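Triosephosphate isomerase (Trichomonas vaginalis, PDB 4O4V) probably catalyses the reversible interconversion of D-glyceraldehyde 3-phosphate and dihydroxyacetone phosphate, a step shared by glycolysis and gluconeogenesis, as a homodimer. Local coordinates at residues A[8-13]-A[40-45]. Residues are numbered along the deposited sequence; the frame is centred on the assembly and turned at random.
Sequences GNWKAN and VAAPFI
G8 lies beside V40 and N9 beside A41 in parallel pairing, and A41 N gives a nearly straight hydrogen bond of 2.8 Å to G8 O (168°). Glycine suits position 8, adding no bulk beside V40. N9 shares its face of the sheet with A41, whose small methyl suits a place where both side chains touch I91 of strand 89-92. N9 OD1 accepts from K11 N at 3.0 Å, the donor above the amide plane, and this Asx turn bends the chain off the strand; N9 ND2 reaches T74 of the second subunit. W10 N extends the pairing by one bond to A41 O (3.0 Å). With CG anti to the carbonyl carbon (chi1 -68°), its broad indole can span V40, A42 and P43: NE1 comes within 3.3 Å of V40 CG1, and A42 CB lies over one face, 3.6 Å from CE3. K11 sets off away from the second segment, its long chain carrying NZ to a salt bridge with E96, but K11 O rests 3.4 Å from P43 CG. Small A12 centres an inverse gamma turn. The N13 amide can donate a hydrogen bond from ND2 to W10 O and accept at OD1 from N70 of the second subunit. N13 O, buried and without a hydrogen-bond partner, lies 3.2 Å from P43 CD; proline has no N-H to offer. The contact joins the C-terminal ends of TIM-barrel strands 5-9 and 37-41 in one beta-alpha-beta unit with helix 17-28, whose A20 and L23 pack on W10, while L50 of helix 47-53 packs on V40 and A42.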
loop_
_atom_site.group_PDB
_atom_site.type_symbol
_atom_site.label_atom_id
_atom_site.label_comp_id
_atom_site.label_asym_id
_atom_site.label_seq_id
_atom_site.Cartn_x
_atom_site.Cartn_y
_atom_site.Cartn_z
ATOM N N GLY A 8 -15.733 -8.211 6.593
ATOM C CA GLY A 8 -15.431 -8.816 5.308
ATOM C C GLY A 8 -14.118 -8.301 4.769
ATOM O O GLY A 8 -14.078 -7.140 4.312
ATOM N N ASN A 9 -13.080 -9.108 4.726
ATOM C CA ASN A 9 -11.782 -8.690 4.192
ATOM C C ASN A 9 -11.686 -9.130 2.737
ATOM O O ASN A 9 -11.441 -10.300 2.453
ATOM C CB ASN A 9 -10.670 -9.322 5.020
ATOM C CG ASN A 9 -9.298 -8.927 4.547
ATOM O OD1 ASN A 9 -9.143 -8.004 3.729
ATOM N ND2 ASN A 9 -8.288 -9.573 5.082
ATOM N N TRP A 10 -11.871 -8.196 1.816
ATOM C CA TRP A 10 -11.736 -8.505 0.390
ATOM C C TRP A 10 -10.318 -8.875 0.003
ATOM O O TRP A 10 -10.122 -9.457 -1.066
ATOM C CB TRP A 10 -12.169 -7.326 -0.463
ATOM C CG TRP A 10 -13.632 -7.002 -0.412
ATOM C CD1 TRP A 10 -14.594 -7.519 0.408
ATOM C CD2 TRP A 10 -14.279 -6.026 -1.232
ATOM N NE1 TRP A 10 -15.814 -6.907 0.143
ATOM C CE2 TRP A 10 -15.640 -6.000 -0.868
ATOM C CE3 TRP A 10 -13.836 -5.183 -2.260
ATOM C CZ2 TRP A 10 -16.569 -5.139 -1.484
ATOM C CZ3 TRP A 10 -14.765 -4.326 -2.865
ATOM C CH2 TRP A 10 -16.107 -4.324 -2.479
ATOM N N LYS A 11 -9.335 -8.531 0.823
ATOM C CA LYS A 11 -7.919 -8.717 0.510
ATOM C C LYS A 11 -7.621 -7.958 -0.772
ATOM O O LYS A 11 -8.169 -6.872 -0.988
ATOM C CB LYS A 11 -7.481 -10.184 0.486
ATOM C CG LYS A 11 -7.891 -10.944 1.765
ATOM C CD LYS A 11 -7.344 -12.345 1.805
ATOM C CE LYS A 11 -7.751 -13.062 3.074
ATOM N NZ LYS A 11 -7.065 -14.372 3.156
ATOM N N ALA A 12 -6.748 -8.454 -1.632
ATOM C CA ALA A 12 -6.400 -7.766 -2.885
ATOM C C ALA A 12 -7.344 -8.219 -3.995
ATOM O O ALA A 12 -6.948 -8.891 -4.946
ATOM C CB ALA A 12 -4.948 -7.986 -3.256
ATOM N N ASN A 13 -8.598 -7.848 -3.829
ATOM C CA ASN A 13 -9.663 -8.244 -4.750
ATOM C C ASN A 13 -10.762 -7.204 -4.669
ATOM O O ASN A 13 -10.850 -6.461 -3.686
ATOM C CB ASN A 13 -10.316 -9.566 -4.326
ATOM C CG ASN A 13 -9.386 -10.734 -4.283
ATOM O OD1 ASN A 13 -9.103 -11.356 -5.324
ATOM N ND2 ASN A 13 -8.907 -11.079 -3.104
ATOM N N VAL A 40 -16.673 -3.696 6.085
ATOM C CA VAL A 40 -16.185 -4.229 4.817
ATOM C C VAL A 40 -14.869 -3.551 4.493
ATOM O O VAL A 40 -14.825 -2.318 4.368
ATOM C CB VAL A 40 -17.180 -3.992 3.689
ATOM C CG1 VAL A 40 -16.633 -4.574 2.388
ATOM C CG2 VAL A 40 -18.557 -4.621 4.041
ATOM N N ALA A 41 -13.809 -4.355 4.368
ATOM C CA ALA A 41 -12.455 -3.863 4.076
ATOM C C ALA A 41 -12.094 -4.146 2.627
ATOM O O ALA A 41 -12.294 -5.273 2.141
ATOM C CB ALA A 41 -11.443 -4.508 4.996
ATOM N N ALA A 42 -11.555 -3.146 1.932
ATOM C CA ALA A 42 -11.274 -3.242 0.498
ATOM C C ALA A 42 -9.931 -2.608 0.186
ATOM O O ALA A 42 -9.407 -1.819 0.981
ATOM C CB ALA A 42 -12.373 -2.564 -0.277
ATOM N N PRO A 43 -9.393 -2.871 -1.009
ATOM C CA PRO A 43 -8.149 -2.205 -1.437
ATOM C C PRO A 43 -8.274 -0.693 -1.423
ATOM O O PRO A 43 -9.338 -0.134 -1.710
ATOM C CB PRO A 43 -7.952 -2.725 -2.867
ATOM C CG PRO A 43 -8.604 -4.071 -2.852
ATOM C CD PRO A 43 -9.796 -3.924 -1.964
ATOM N N PHE A 44 -7.167 -0.013 -1.149
ATOM C CA PHE A 44 -7.189 1.436 -1.005
ATOM C C PHE A 44 -7.879 2.140 -2.151
ATOM O O PHE A 44 -8.639 3.089 -1.941
ATOM C CB PHE A 44 -5.775 2.020 -0.909
ATOM C CG PHE A 44 -4.988 1.645 0.310
ATOM C CD1 PHE A 44 -5.424 1.967 1.585
ATOM C CD2 PHE A 44 -3.772 1.016 0.175
ATOM C CE1 PHE A 44 -4.633 1.644 2.704
ATOM C CE2 PHE A 44 -2.986 0.700 1.290
ATOM C CZ PHE A 44 -3.432 1.015 2.536
ATOM N N ILE A 45 -7.580 1.709 -3.380
ATOM C CA ILE A 45 -8.055 2.406 -4.564
ATOM C C ILE A 45 -9.566 2.252 -4.757
ATOM O O ILE A 45 -10.178 3.049 -5.492
ATOM C CB ILE A 45 -7.249 1.930 -5.789
ATOM C CG1 ILE A 45 -7.391 2.919 -6.952
ATOM C CG2 ILE A 45 -7.606 0.512 -6.200
ATOM C CD1 ILE A 45 -6.509 2.580 -8.167
#